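Local atomic coordinates of oligopeptide-binding protein oppA (Lactococcus lactis, PDB entry 3DRF), a protein that binds oligopeptides in a voluminous cavity as the receptor component of the OppABCDF ABC transporter, serving the uptake of peptides longer than three residues. Residues L505-S510 against P516-A521; D498-K503 against Q527-K532; N358-P363 against P479-L484; E177-M182 against N187-E192; G494-S499 against K533-P538. One frame throughout, in Å; residues are numbered along the deposited sequence.

Contact 1: L505-S510 against P516-A521; sequences LNDIDS and PTYRKA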
# COMPACT_ATOMS: atom_id res chain seq x y z
N LEU A 505 9.02 -11.78 -11.45
CA LEU A 505 9.21 -11.04 -10.19
C LEU A 505 10.64 -11.28 -9.66
O LEU A 505 11.33 -10.35 -9.31
CB LEU A 505 8.22 -11.50 -9.11
CG LEU A 505 6.76 -10.96 -9.34
CD1 LEU A 505 5.83 -11.72 -8.42
CD2 LEU A 505 6.59 -9.45 -9.14
N ASN A 506 11.06 -12.53 -9.69
CA ASN A 506 12.41 -12.90 -9.20
C ASN A 506 13.50 -12.31 -10.13
O ASN A 506 14.48 -11.84 -9.65
CB ASN A 506 12.54 -14.43 -9.06
CG ASN A 506 11.65 -15.01 -7.97
OD1 ASN A 506 11.10 -14.33 -7.15
ND2 ASN A 506 11.54 -16.29 -8.00
N ASP A 507 13.26 -12.36 -11.43
CA ASP A 507 14.27 -11.83 -12.40
C ASP A 507 14.56 -10.34 -12.15
O ASP A 507 15.69 -9.92 -12.22
CB ASP A 507 13.82 -12.15 -13.84
CG ASP A 507 14.96 -12.09 -14.83
OD1 ASP A 507 16.04 -12.54 -14.50
OD2 ASP A 507 14.74 -11.67 -15.92
N ILE A 508 13.51 -9.57 -11.86
CA ILE A 508 13.63 -8.13 -11.56
C ILE A 508 14.61 -7.85 -10.40
O ILE A 508 15.30 -6.87 -10.39
CB ILE A 508 12.22 -7.55 -11.31
CG1 ILE A 508 11.51 -7.35 -12.67
CG2 ILE A 508 12.28 -6.25 -10.47
CD1 ILE A 508 9.94 -7.18 -12.54
N ASP A 509 14.61 -8.77 -9.45
CA ASP A 509 15.42 -8.58 -8.23
C ASP A 509 16.63 -9.50 -8.18
O ASP A 509 17.28 -9.57 -7.21
CB ASP A 509 14.55 -8.73 -6.93
CG ASP A 509 13.51 -7.64 -6.76
OD1 ASP A 509 13.68 -6.59 -7.31
OD2 ASP A 509 12.54 -7.92 -6.12
N SER A 510 16.93 -10.18 -9.27
CA SER A 510 18.06 -11.09 -9.34
C SER A 510 19.43 -10.35 -9.42
O SER A 510 19.50 -9.18 -9.66
CB SER A 510 17.91 -12.00 -10.59
OG SER A 510 18.19 -11.34 -11.79
N PRO A 516 21.44 -2.37 -14.72
CA PRO A 516 20.14 -1.73 -14.94
C PRO A 516 19.51 -1.98 -16.34
O PRO A 516 18.33 -1.94 -16.45
CB PRO A 516 20.39 -0.24 -14.69
CG PRO A 516 21.77 -0.08 -14.48
CD PRO A 516 22.48 -1.38 -14.36
N THR A 517 20.33 -2.21 -17.35
CA THR A 517 19.83 -2.59 -18.67
C THR A 517 18.99 -3.89 -18.56
O THR A 517 17.94 -3.98 -19.11
CB THR A 517 20.98 -2.87 -19.64
OG1 THR A 517 21.88 -1.75 -19.59
CG2 THR A 517 20.43 -3.09 -21.06
N TYR A 518 19.54 -4.87 -17.85
CA TYR A 518 18.87 -6.16 -17.63
C TYR A 518 17.60 -5.97 -16.77
O TYR A 518 16.61 -6.47 -17.09
CB TYR A 518 19.91 -7.12 -16.99
CG TYR A 518 19.34 -8.53 -16.81
CD1 TYR A 518 19.69 -9.55 -17.69
CD2 TYR A 518 18.41 -8.82 -15.78
CE1 TYR A 518 19.16 -10.82 -17.52
CE2 TYR A 518 17.89 -10.11 -15.65
CZ TYR A 518 18.25 -11.08 -16.52
OH TYR A 518 17.79 -12.38 -16.46
N ARG A 519 17.69 -5.15 -15.73
CA ARG A 519 16.53 -4.90 -14.88
C ARG A 519 15.43 -4.15 -15.62
O ARG A 519 14.31 -4.51 -15.45
CB ARG A 519 16.98 -4.16 -13.61
CG ARG A 519 15.91 -4.33 -12.54
CD ARG A 519 16.37 -3.64 -11.22
NE ARG A 519 15.44 -4.06 -10.11
CZ ARG A 519 14.94 -3.25 -9.19
NH1 ARG A 519 15.27 -1.99 -9.13
NH2 ARG A 519 14.12 -3.77 -8.31
N LYS A 520 15.78 -3.22 -16.49
CA LYS A 520 14.75 -2.56 -17.30
C LYS A 520 13.99 -3.56 -18.19
O LYS A 520 12.81 -3.53 -18.23
CB LYS A 520 15.40 -1.47 -18.18
CG LYS A 520 14.37 -0.60 -18.95
CD LYS A 520 15.16 0.40 -19.88
CE LYS A 520 14.24 1.42 -20.63
NZ LYS A 520 14.04 2.57 -19.77
N ALA A 521 14.71 -4.43 -18.88
CA ALA A 521 14.07 -5.47 -19.70
C ALA A 521 13.23 -6.45 -18.87
O ALA A 521 12.19 -6.87 -19.33
CB ALA A 521 15.13 -6.22 -20.57

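Contact 2: D498-K503 against Q527-K532; sequences DSEITK and QEDMNK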
# COMPACT_ATOMS: atom_id res chain seq x y z
N ASP A 498 1.61 -18.38 -10.43
CA ASP A 498 1.91 -18.62 -11.83
C ASP A 498 3.43 -18.61 -12.03
O ASP A 498 4.08 -17.73 -11.63
CB ASP A 498 1.22 -17.50 -12.66
CG ASP A 498 1.43 -17.67 -14.17
OD1 ASP A 498 0.54 -18.20 -14.83
OD2 ASP A 498 2.46 -17.26 -14.66
N SER A 499 3.94 -19.66 -12.63
CA SER A 499 5.42 -19.80 -12.74
C SER A 499 6.05 -18.68 -13.57
O SER A 499 7.04 -18.17 -13.19
CB SER A 499 5.85 -21.14 -13.33
OG SER A 499 5.48 -22.18 -12.41
N GLU A 500 5.40 -18.26 -14.64
CA GLU A 500 5.93 -17.17 -15.47
C GLU A 500 6.03 -15.87 -14.66
O GLU A 500 7.04 -15.18 -14.70
CB GLU A 500 5.06 -16.95 -16.72
CG GLU A 500 5.48 -15.79 -17.61
CD GLU A 500 4.68 -15.72 -18.88
OE1 GLU A 500 4.92 -16.53 -19.80
OE2 GLU A 500 3.79 -14.85 -18.95
N ILE A 501 4.96 -15.53 -13.96
CA ILE A 501 4.94 -14.31 -13.10
C ILE A 501 5.97 -14.36 -11.98
O ILE A 501 6.67 -13.43 -11.77
CB ILE A 501 3.52 -13.93 -12.61
CG1 ILE A 501 2.54 -13.73 -13.81
CG2 ILE A 501 3.61 -12.68 -11.69
CD1 ILE A 501 3.01 -12.68 -14.85
N THR A 502 6.02 -15.48 -11.28
CA THR A 502 6.99 -15.71 -10.20
C THR A 502 8.44 -15.56 -10.73
O THR A 502 9.21 -14.86 -10.17
CB THR A 502 6.80 -17.11 -9.59
OG1 THR A 502 5.60 -17.07 -8.80
CG2 THR A 502 8.00 -17.50 -8.70
N LYS A 503 8.75 -16.17 -11.90
CA LYS A 503 10.08 -15.98 -12.48
C LYS A 503 10.32 -14.53 -12.91
O LYS A 503 11.43 -14.02 -12.78
CB LYS A 503 10.29 -16.94 -13.65
CG LYS A 503 10.40 -18.39 -13.22
CD LYS A 503 10.90 -19.23 -14.38
CE LYS A 503 10.93 -20.71 -14.06
NZ LYS A 503 9.65 -21.36 -14.44
N GLN A 527 5.67 -6.35 -16.97
CA GLN A 527 4.50 -5.53 -17.32
C GLN A 527 3.67 -6.14 -18.49
O GLN A 527 2.49 -6.21 -18.43
CB GLN A 527 4.94 -4.09 -17.69
CG GLN A 527 5.47 -3.25 -16.45
CD GLN A 527 6.17 -1.95 -16.91
OE1 GLN A 527 5.53 -1.00 -17.26
NE2 GLN A 527 7.43 -1.94 -16.85
N GLU A 528 4.36 -6.61 -19.52
CA GLU A 528 3.70 -7.26 -20.64
C GLU A 528 3.04 -8.55 -20.20
O GLU A 528 1.94 -8.81 -20.55
CB GLU A 528 4.75 -7.62 -21.72
CG GLU A 528 5.38 -6.42 -22.52
CD GLU A 528 6.58 -6.85 -23.34
OE1 GLU A 528 7.19 -7.89 -23.10
OE2 GLU A 528 6.87 -6.09 -24.23
N ASP A 529 3.73 -9.35 -19.39
CA ASP A 529 3.20 -10.67 -19.01
C ASP A 529 1.97 -10.53 -18.07
O ASP A 529 1.04 -11.24 -18.20
CB ASP A 529 4.28 -11.57 -18.33
CG ASP A 529 5.34 -12.03 -19.31
OD1 ASP A 529 5.19 -11.92 -20.51
OD2 ASP A 529 6.33 -12.51 -18.77
N MET A 530 1.99 -9.56 -17.18
CA MET A 530 0.86 -9.34 -16.28
C MET A 530 -0.35 -8.90 -17.11
O MET A 530 -1.40 -9.31 -16.85
CB MET A 530 1.21 -8.24 -15.27
CG MET A 530 2.15 -8.81 -14.13
SD MET A 530 1.27 -10.03 -12.98
CE MET A 530 0.53 -8.87 -11.76
N ASN A 531 -0.14 -8.06 -18.11
CA ASN A 531 -1.27 -7.62 -18.97
C ASN A 531 -1.85 -8.80 -19.81
O ASN A 531 -3.01 -8.91 -19.96
CB ASN A 531 -0.81 -6.45 -19.89
CG ASN A 531 -0.76 -5.11 -19.17
OD1 ASN A 531 -1.20 -4.98 -18.05
ND2 ASN A 531 -0.21 -4.14 -19.82
N LYS A 532 -1.00 -9.68 -20.31
CA LYS A 532 -1.47 -10.83 -21.13
C LYS A 532 -2.17 -11.89 -20.26
O LYS A 532 -3.19 -12.34 -20.62
CB LYS A 532 -0.31 -11.44 -21.91
CG LYS A 532 -0.82 -12.58 -22.84
CD LYS A 532 0.31 -13.09 -23.74
CE LYS A 532 -0.27 -14.14 -24.79
NZ LYS A 532 0.82 -15.03 -25.44

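Contact 3: N358-P363 against P479-L484; sequences NSLIPP and PSQQDL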
# COMPACT_ATOMS: atom_id res chain seq x y z
N ASN A 358 -1.36 2.03 -18.35
CA ASN A 358 -0.98 1.02 -19.35
C ASN A 358 -0.37 -0.25 -18.74
O ASN A 358 -0.24 -1.22 -19.40
CB ASN A 358 0.04 1.63 -20.37
CG ASN A 358 1.38 1.96 -19.74
OD1 ASN A 358 1.43 2.48 -18.66
ND2 ASN A 358 2.44 1.61 -20.41
N SER A 359 0.01 -0.13 -17.49
CA SER A 359 0.73 -1.20 -16.75
C SER A 359 0.68 -0.92 -15.24
O SER A 359 0.12 0.02 -14.82
CB SER A 359 2.19 -1.28 -17.22
OG SER A 359 2.96 -0.36 -16.48
N LEU A 360 1.27 -1.83 -14.48
CA LEU A 360 1.30 -1.73 -13.02
C LEU A 360 2.43 -0.88 -12.43
O LEU A 360 2.44 -0.61 -11.29
CB LEU A 360 1.34 -3.14 -12.39
CG LEU A 360 0.13 -4.06 -12.77
CD1 LEU A 360 0.40 -5.52 -12.33
CD2 LEU A 360 -1.15 -3.49 -12.16
N ILE A 361 3.33 -0.43 -13.27
CA ILE A 361 4.48 0.38 -12.79
C ILE A 361 4.23 1.88 -13.08
O ILE A 361 4.17 2.27 -14.22
CB ILE A 361 5.80 -0.05 -13.46
CG1 ILE A 361 6.10 -1.58 -13.23
CG2 ILE A 361 6.94 0.82 -12.93
CD1 ILE A 361 6.34 -1.98 -11.74
N PRO A 362 4.11 2.70 -12.07
CA PRO A 362 3.67 4.07 -12.30
C PRO A 362 4.80 5.03 -12.75
O PRO A 362 5.91 4.73 -12.59
CB PRO A 362 3.09 4.51 -10.94
CG PRO A 362 3.87 3.75 -9.96
CD PRO A 362 4.09 2.37 -10.63
N PRO A 363 4.41 6.18 -13.27
CA PRO A 363 5.36 7.15 -13.86
C PRO A 363 6.43 7.66 -12.93
O PRO A 363 7.47 7.96 -13.39
CB PRO A 363 4.44 8.34 -14.28
CG PRO A 363 3.10 7.72 -14.57
CD PRO A 363 2.98 6.52 -13.59
N PRO A 479 10.45 0.12 -6.91
CA PRO A 479 9.42 -0.40 -7.85
C PRO A 479 9.08 -1.93 -7.87
O PRO A 479 8.11 -2.30 -8.45
CB PRO A 479 9.96 0.03 -9.24
CG PRO A 479 11.44 0.24 -9.02
CD PRO A 479 11.51 0.86 -7.63
N SER A 480 9.92 -2.76 -7.26
CA SER A 480 9.62 -4.20 -7.18
C SER A 480 8.24 -4.43 -6.53
O SER A 480 7.90 -3.83 -5.55
CB SER A 480 10.72 -4.91 -6.38
OG SER A 480 10.42 -6.32 -6.43
N GLN A 481 7.49 -5.33 -7.14
CA GLN A 481 6.15 -5.68 -6.67
C GLN A 481 6.06 -7.09 -6.06
O GLN A 481 5.01 -7.62 -5.95
CB GLN A 481 5.09 -5.47 -7.76
CG GLN A 481 5.12 -3.95 -8.20
CD GLN A 481 3.98 -3.61 -9.14
OE1 GLN A 481 3.44 -4.46 -9.85
NE2 GLN A 481 3.63 -2.36 -9.17
N GLN A 482 7.18 -7.62 -5.60
CA GLN A 482 7.18 -8.86 -4.78
C GLN A 482 6.20 -8.77 -3.64
O GLN A 482 5.57 -9.74 -3.36
CB GLN A 482 8.59 -9.13 -4.17
CG GLN A 482 9.69 -9.49 -5.24
CD GLN A 482 9.68 -10.99 -5.60
OE1 GLN A 482 8.78 -11.68 -5.31
NE2 GLN A 482 10.70 -11.43 -6.29
N ASP A 483 6.08 -7.60 -3.01
CA ASP A 483 5.28 -7.53 -1.78
C ASP A 483 3.77 -7.34 -2.09
O ASP A 483 2.98 -7.39 -1.23
CB ASP A 483 5.85 -6.43 -0.85
CG ASP A 483 7.24 -6.82 -0.26
OD1 ASP A 483 7.68 -7.90 -0.43
OD2 ASP A 483 7.76 -5.94 0.39
N LEU A 484 3.42 -7.20 -3.35
CA LEU A 484 2.02 -7.26 -3.82
C LEU A 484 1.60 -8.63 -4.38
O LEU A 484 0.48 -9.01 -4.23
CB LEU A 484 1.82 -6.22 -4.93
CG LEU A 484 2.04 -4.73 -4.58
CD1 LEU A 484 1.62 -3.89 -5.77
CD2 LEU A 484 1.24 -4.27 -3.33

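Contact 4: E177-M182 against N187-E192; sequences EMKPGM and NGYFLE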
# COMPACT_ATOMS: atom_id res chain seq x y z
N GLU A 177 21.22 -13.39 -0.79
CA GLU A 177 21.77 -12.57 -1.84
C GLU A 177 21.36 -11.11 -1.63
O GLU A 177 20.32 -10.78 -1.07
CB GLU A 177 21.27 -12.99 -3.27
CG GLU A 177 21.52 -14.47 -3.67
CD GLU A 177 23.00 -14.81 -3.79
OE1 GLU A 177 23.84 -13.95 -3.82
OE2 GLU A 177 23.27 -15.99 -3.86
N MET A 178 22.19 -10.26 -2.18
CA MET A 178 21.84 -8.85 -2.33
C MET A 178 20.79 -8.72 -3.42
O MET A 178 20.68 -9.55 -4.28
CB MET A 178 23.07 -8.02 -2.71
CG MET A 178 24.22 -8.14 -1.73
SD MET A 178 23.80 -7.73 0.03
CE MET A 178 23.80 -5.90 0.07
N LYS A 179 20.02 -7.65 -3.32
CA LYS A 179 19.00 -7.32 -4.31
C LYS A 179 19.24 -5.87 -4.78
O LYS A 179 19.62 -5.06 -4.00
CB LYS A 179 17.60 -7.50 -3.68
CG LYS A 179 17.35 -8.90 -2.96
CD LYS A 179 17.16 -10.00 -4.00
CE LYS A 179 17.13 -11.35 -3.28
NZ LYS A 179 16.93 -12.41 -4.30
N PRO A 180 19.01 -5.60 -6.06
CA PRO A 180 19.41 -4.29 -6.63
C PRO A 180 18.66 -3.10 -5.99
O PRO A 180 19.17 -2.03 -5.90
CB PRO A 180 19.08 -4.46 -8.15
CG PRO A 180 18.11 -5.60 -8.21
CD PRO A 180 18.52 -6.53 -7.11
N GLY A 181 17.47 -3.34 -5.49
CA GLY A 181 16.73 -2.29 -4.81
C GLY A 181 17.15 -1.91 -3.37
O GLY A 181 16.59 -1.02 -2.80
N MET A 182 18.10 -2.65 -2.79
CA MET A 182 18.51 -2.46 -1.38
C MET A 182 19.08 -1.09 -1.03
O MET A 182 19.15 -0.74 0.08
CB MET A 182 19.48 -3.56 -0.96
CG MET A 182 18.75 -4.89 -0.65
SD MET A 182 20.05 -6.10 -0.27
CE MET A 182 19.06 -7.54 0.27
N ASN A 187 12.44 -1.05 -0.39
CA ASN A 187 12.88 -2.28 -1.12
C ASN A 187 12.22 -3.63 -0.65
O ASN A 187 12.12 -4.53 -1.39
CB ASN A 187 14.44 -2.36 -1.11
CG ASN A 187 15.03 -2.66 0.28
OD1 ASN A 187 14.94 -3.74 0.78
ND2 ASN A 187 15.60 -1.65 0.88
N GLY A 188 11.82 -3.69 0.62
CA GLY A 188 11.09 -4.83 1.20
C GLY A 188 11.97 -6.00 1.65
O GLY A 188 11.52 -6.85 2.32
N TYR A 189 13.24 -6.01 1.28
CA TYR A 189 14.21 -7.09 1.64
C TYR A 189 14.80 -6.94 3.05
O TYR A 189 15.20 -7.88 3.64
CB TYR A 189 15.29 -7.24 0.55
CG TYR A 189 14.70 -7.82 -0.73
CD1 TYR A 189 14.45 -9.16 -0.84
CD2 TYR A 189 14.35 -7.00 -1.82
CE1 TYR A 189 13.91 -9.73 -1.99
CE2 TYR A 189 13.78 -7.54 -2.99
CZ TYR A 189 13.57 -8.92 -3.05
OH TYR A 189 13.01 -9.52 -4.16
N PHE A 190 14.82 -5.71 3.56
CA PHE A 190 15.05 -5.46 5.00
C PHE A 190 14.07 -4.38 5.40
O PHE A 190 13.68 -3.56 4.63
CB PHE A 190 16.50 -5.15 5.37
CG PHE A 190 17.07 -3.89 4.73
CD1 PHE A 190 16.95 -2.64 5.36
CD2 PHE A 190 17.75 -3.97 3.49
CE1 PHE A 190 17.51 -1.49 4.76
CE2 PHE A 190 18.27 -2.83 2.91
CZ PHE A 190 18.19 -1.61 3.52
N LEU A 191 13.64 -4.45 6.63
CA LEU A 191 12.59 -3.56 7.17
C LEU A 191 13.22 -2.29 7.73
O LEU A 191 14.39 -2.21 7.96
CB LEU A 191 11.72 -4.32 8.24
CG LEU A 191 11.04 -5.62 7.71
CD1 LEU A 191 10.31 -6.39 8.84
CD2 LEU A 191 10.07 -5.29 6.50
N GLU A 192 12.35 -1.32 8.00
CA GLU A 192 12.83 0.05 8.27
C GLU A 192 12.20 0.69 9.46
O GLU A 192 12.29 1.87 9.61
CB GLU A 192 12.61 0.95 7.01
CG GLU A 192 13.20 0.36 5.69
CD GLU A 192 13.02 1.27 4.49
OE1 GLU A 192 13.05 2.48 4.62
OE2 GLU A 192 12.89 0.72 3.44
O HOH W 1 14.12 -12.00 -4.96

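Contact 5: G494-S499 against K533-P538; sequences GHFNDS and KAYVIP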
# COMPACT_ATOMS: atom_id res chain seq x y z
N GLY A 494 -6.30 -11.82 -5.17
CA GLY A 494 -6.95 -12.81 -6.03
C GLY A 494 -6.31 -14.20 -6.04
O GLY A 494 -6.87 -15.08 -6.64
N HIS A 495 -5.15 -14.35 -5.42
CA HIS A 495 -4.47 -15.65 -5.14
C HIS A 495 -4.05 -16.40 -6.42
O HIS A 495 -4.15 -17.59 -6.49
CB HIS A 495 -5.35 -16.57 -4.24
CG HIS A 495 -6.03 -15.83 -3.13
ND1 HIS A 495 -5.33 -15.24 -2.11
CD2 HIS A 495 -7.32 -15.56 -2.92
CE1 HIS A 495 -6.17 -14.61 -1.32
NE2 HIS A 495 -7.39 -14.82 -1.77
N PHE A 496 -3.51 -15.66 -7.37
CA PHE A 496 -2.84 -16.32 -8.50
C PHE A 496 -1.47 -16.82 -8.03
O PHE A 496 -0.88 -16.33 -7.10
CB PHE A 496 -2.79 -15.45 -9.78
CG PHE A 496 -1.80 -14.28 -9.73
CD1 PHE A 496 -0.41 -14.47 -9.85
CD2 PHE A 496 -2.29 -12.99 -9.56
CE1 PHE A 496 0.46 -13.38 -9.84
CE2 PHE A 496 -1.40 -11.90 -9.58
CZ PHE A 496 -0.03 -12.11 -9.71
N ASN A 497 -1.03 -17.85 -8.70
CA ASN A 497 0.27 -18.48 -8.45
C ASN A 497 0.73 -19.09 -9.77
O ASN A 497 0.27 -20.12 -10.16
CB ASN A 497 0.18 -19.57 -7.35
CG ASN A 497 1.56 -20.12 -7.00
OD1 ASN A 497 2.36 -20.28 -7.84
ND2 ASN A 497 1.78 -20.37 -5.75
N ASP A 498 1.61 -18.38 -10.43
CA ASP A 498 1.91 -18.62 -11.83
C ASP A 498 3.43 -18.61 -12.03
O ASP A 498 4.08 -17.73 -11.63
CB ASP A 498 1.22 -17.50 -12.66
CG ASP A 498 1.43 -17.67 -14.17
OD1 ASP A 498 0.54 -18.20 -14.83
OD2 ASP A 498 2.46 -17.26 -14.66
N SER A 499 3.94 -19.66 -12.63
CA SER A 499 5.42 -19.80 -12.74
C SER A 499 6.05 -18.68 -13.57
O SER A 499 7.04 -18.17 -13.19
CB SER A 499 5.85 -21.14 -13.33
OG SER A 499 5.48 -22.18 -12.41
N LYS A 533 -1.58 -12.22 -19.11
CA LYS A 533 -2.20 -13.18 -18.20
C LYS A 533 -3.53 -12.61 -17.67
O LYS A 533 -4.46 -13.33 -17.47
CB LYS A 533 -1.27 -13.47 -17.01
CG LYS A 533 0.04 -14.25 -17.32
CD LYS A 533 -0.11 -15.73 -17.42
CE LYS A 533 1.24 -16.44 -17.68
NZ LYS A 533 1.05 -18.00 -17.52
N ALA A 534 -3.53 -11.32 -17.39
CA ALA A 534 -4.74 -10.60 -17.03
C ALA A 534 -5.38 -11.17 -15.75
O ALA A 534 -6.56 -11.19 -15.59
CB ALA A 534 -5.75 -10.61 -18.22
N TYR A 535 -4.52 -11.57 -14.82
CA TYR A 535 -4.99 -11.89 -13.48
C TYR A 535 -5.43 -10.64 -12.73
O TYR A 535 -6.27 -10.73 -11.90
CB TYR A 535 -3.88 -12.60 -12.69
CG TYR A 535 -3.38 -13.93 -13.29
CD1 TYR A 535 -4.24 -14.86 -13.86
CD2 TYR A 535 -2.02 -14.25 -13.27
CE1 TYR A 535 -3.75 -16.07 -14.36
CE2 TYR A 535 -1.55 -15.45 -13.78
CZ TYR A 535 -2.41 -16.34 -14.28
OH TYR A 535 -2.01 -17.58 -14.77
N VAL A 536 -4.82 -9.51 -13.10
CA VAL A 536 -5.27 -8.18 -12.65
C VAL A 536 -5.20 -7.27 -13.89
O VAL A 536 -4.48 -7.56 -14.81
CB VAL A 536 -4.37 -7.64 -11.50
CG1 VAL A 536 -4.44 -8.57 -10.26
CG2 VAL A 536 -2.91 -7.46 -11.99
N ILE A 537 -5.98 -6.22 -13.85
CA ILE A 537 -6.01 -5.24 -14.93
C ILE A 537 -5.67 -3.84 -14.32
O ILE A 537 -6.30 -3.37 -13.46
CB ILE A 537 -7.44 -5.15 -15.56
CG1 ILE A 537 -8.00 -6.53 -16.03
CG2 ILE A 537 -7.46 -4.13 -16.73
CD1 ILE A 537 -7.18 -7.21 -17.17
N PRO A 538 -4.62 -3.21 -14.86
CA PRO A 538 -4.24 -1.88 -14.33
C PRO A 538 -5.38 -0.90 -14.62
O PRO A 538 -5.95 -0.94 -15.66
CB PRO A 538 -3.01 -1.49 -15.15
CG PRO A 538 -2.47 -2.81 -15.71
CD PRO A 538 -3.70 -3.65 -15.94

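Contact 1: L505-S510 against P516-A521
Tyr-518 and Arg-519 reach across from the start of helix 516-533 to residues 507-509, closing the connected end of an antiparallel helical hairpin whose short connection carries no regular structure. The backbones come closest at Ile-508 and Arg-519, where the CA atoms are 5.5 Å apart. Arg-519 extends its chain toward that backbone and spends its guanidinium on three acceptors. NE gives its hydrogen to Ile-508 O at 2.8 Å, nearly in the guanidinium plane. NH2 forms a salt bridge to Asp-509 OD1 at 3.0 Å, somewhat tilted from that plane. NH1 turns to Glu-478. The other oxygen of Asp-509, OD2, accepts from Tyr-189 OH and Ser-480 OG, so this buried carboxylate is held from both ends. Ile-508 CG2 packs 3.8 Å from Arg-519 NH2. On the other flank, Asp-507 O takes hydrogens from Ser-510 N and, at 2.9 Å, from Ser-510 OG, both arriving on the same face of its plane; Ser-513 OG is a further partner. With its CG anti to the backbone N (chi1 -176°), Tyr-518 swings its ring toward Asp-507, the carboxylate standing almost upright to the ring plane, and its OH donates to the syn lone pair of Asp-507 OD1 at 2.6 Å.

Contact 2: D498-K503 against Q527-K532
Ile-501 bends at chi2 (-56°) to send CD1 toward Met-530 on the facing helix, and Met-530 folds at chi2 and chi3 to meet it. That methyl, Ile-501 CD1, lies 3.7 Å from Met-530 SD and 3.9 Å from Asp-529 CB. Ile-501 CG2 also touches the sulfur, so the methionine is met by both branches of the isoleucine. Beside them, Glu-500 is modelled in two positions; in one of them its extended chain brings the carboxylate to Asp-529, with Glu-500 OE2 and Asp-529 OD2, two acceptors, 3.5 Å apart, an approach that remains doubtful. Lys-525 forms a salt bridge with Asp-529 OD2 and probably offsets part of any repulsion. Behind Ile-501, its N donates to the anti lone pair of Asp-498 OD2 at 3.1 Å, an N-cap that ties off the first turn. The short segments run at 156° with axes 10.1 Å apart, the geometry of an antiparallel helix pair with an apolar inner side and a charged outer rim.

Contact 3: N358-P363 against P479-L484
Gln-481 NE2 donates to Leu-360 O at 3.0 Å, the one hydrogen bond between these two segments. It is bent, with an N-H...O angle of 142°, and the nitrogen stands well above the carbonyl plane. At the amide's other end Gln-481 OE1 accepts from Tyr-526 OH, so donor and acceptor together fix the group's rotation. The extended glutamine chain crosses Leu-360 at about a right angle, with OE1 3.6 Å from Leu-360 CB. Ile-361 CD1 comes in at a slant to the glutamine, 3.8 Å from Gln-481 NE2 and 3.7 Å from Pro-479 O. An ST turn, Ser-359 OG accepting from Ile-361 N at 3.2 Å, shapes this loop. A leucine in place of Gln-481 would probably leave Leu-360 O and Tyr-526 OH without this mate. Two and three residues on, Asp-483 and Leu-484 pack against a polar side chain of the bound peptide. The contact thus buries one amide among aliphatic groups, its polarity spent on a carbonyl and a hydroxyl.

Contact 4: E177-M182 against N187-E192
The chain doubles back so that Gly-181 and Asn-187 bring their CA atoms within 5.3 Å, and Gly-181 O sits 3.0 Å from Asn-187 CB. No direct hydrogen bond crosses between the segments; side chains do the joining. Lys-179 lays its aliphatic part over one face of the Tyr-189 ring, with CG 3.4 Å from the centroid and 5° off the normal, a CH-pi contact. The bend at chi2 (-74°) lets CD and CE run along the ring toward the phenol end, where a water accepts from Lys-179 NZ at 2.9 Å and donates to Tyr-189 OH at 2.8 Å. That hydroxyl also bonds Asp-509. Met-182 CE reaches Tyr-189 CB at 3.8 Å, and Met-182 O faces the edge of the Phe-190 ring, 3.6 Å from CE2. Asn-187 OD1 closes an Asx turn by accepting from Tyr-189 N at 2.9 Å. An alanine replacing Tyr-189 would probably leave the lysine methylenes without their aromatic face and Asp-509 without one donor. Phe-190 also packs on helix 116-127 and strand 87-92. The lysine therefore works at both ends, its methylenes on an aromatic face and its ammonium joined through water to the same residue's hydroxyl.

Contact 5: G494-S499 against K533-P538
The turn that leads out of helix 516-533 into strand 536-549 meets the loop before helix 499-508 here, and an offset aromatic stack joins them. Phe-496 CG sits between the backbone N and the carbonyl carbon (chi1 73°), which turns its ring to Tyr-535. The centroids are 5.0 Å apart and the planes inclined by 24°. Phe-496 CB makes a CH-pi contact over the tyrosine face, toward its rim, and Phe-496 CD2 touches Tyr-535 CB at 3.5 Å. Lys-533 CB lies over the opposite face, so the ring is sandwiched. Tyr-535 OH donates to Asp-498 OD1 at 2.6 Å, from above the carboxylate plane. Lys-533 NZ makes a salt bridge to Asp-498 OD1 at 2.7 Å, on its syn lone pair. Two donors on one oxygen would probably favour the charged carboxylate. Ala-534, with positive phi, is the first residue to leave the helix. Phe-496 rests on Met-530 of helix 516-533, Tyr-535 touches Arg-333 of helix 330-339, and Val-536 packs on strand 292-307.

In the fold
Contacts 1 and 2 hold the same pair, helix 499-508 and helix 516-533, near its two ends, centres about 13 Å apart; contact 1 relies on hydrogen bonds and a salt bridge, contact 2 on apolar packing beside two acids. Both are only partly buried, whereas contacts 3, 4 and 5 are buried. Contact 5 shares Asp-498 with contact 2 and carries the hairpin into strand 536-549 by aromatic stacking and charge. Contact 3, nearest the centre of the chain at about 11 Å, packs against helix 516-533 through Leu-360 and Ile-361. Contact 4 lies elsewhere in the sequence, yet meets contact 1 through Tyr-189 and Asp-509, which also bonds Ser-480 of contact 3.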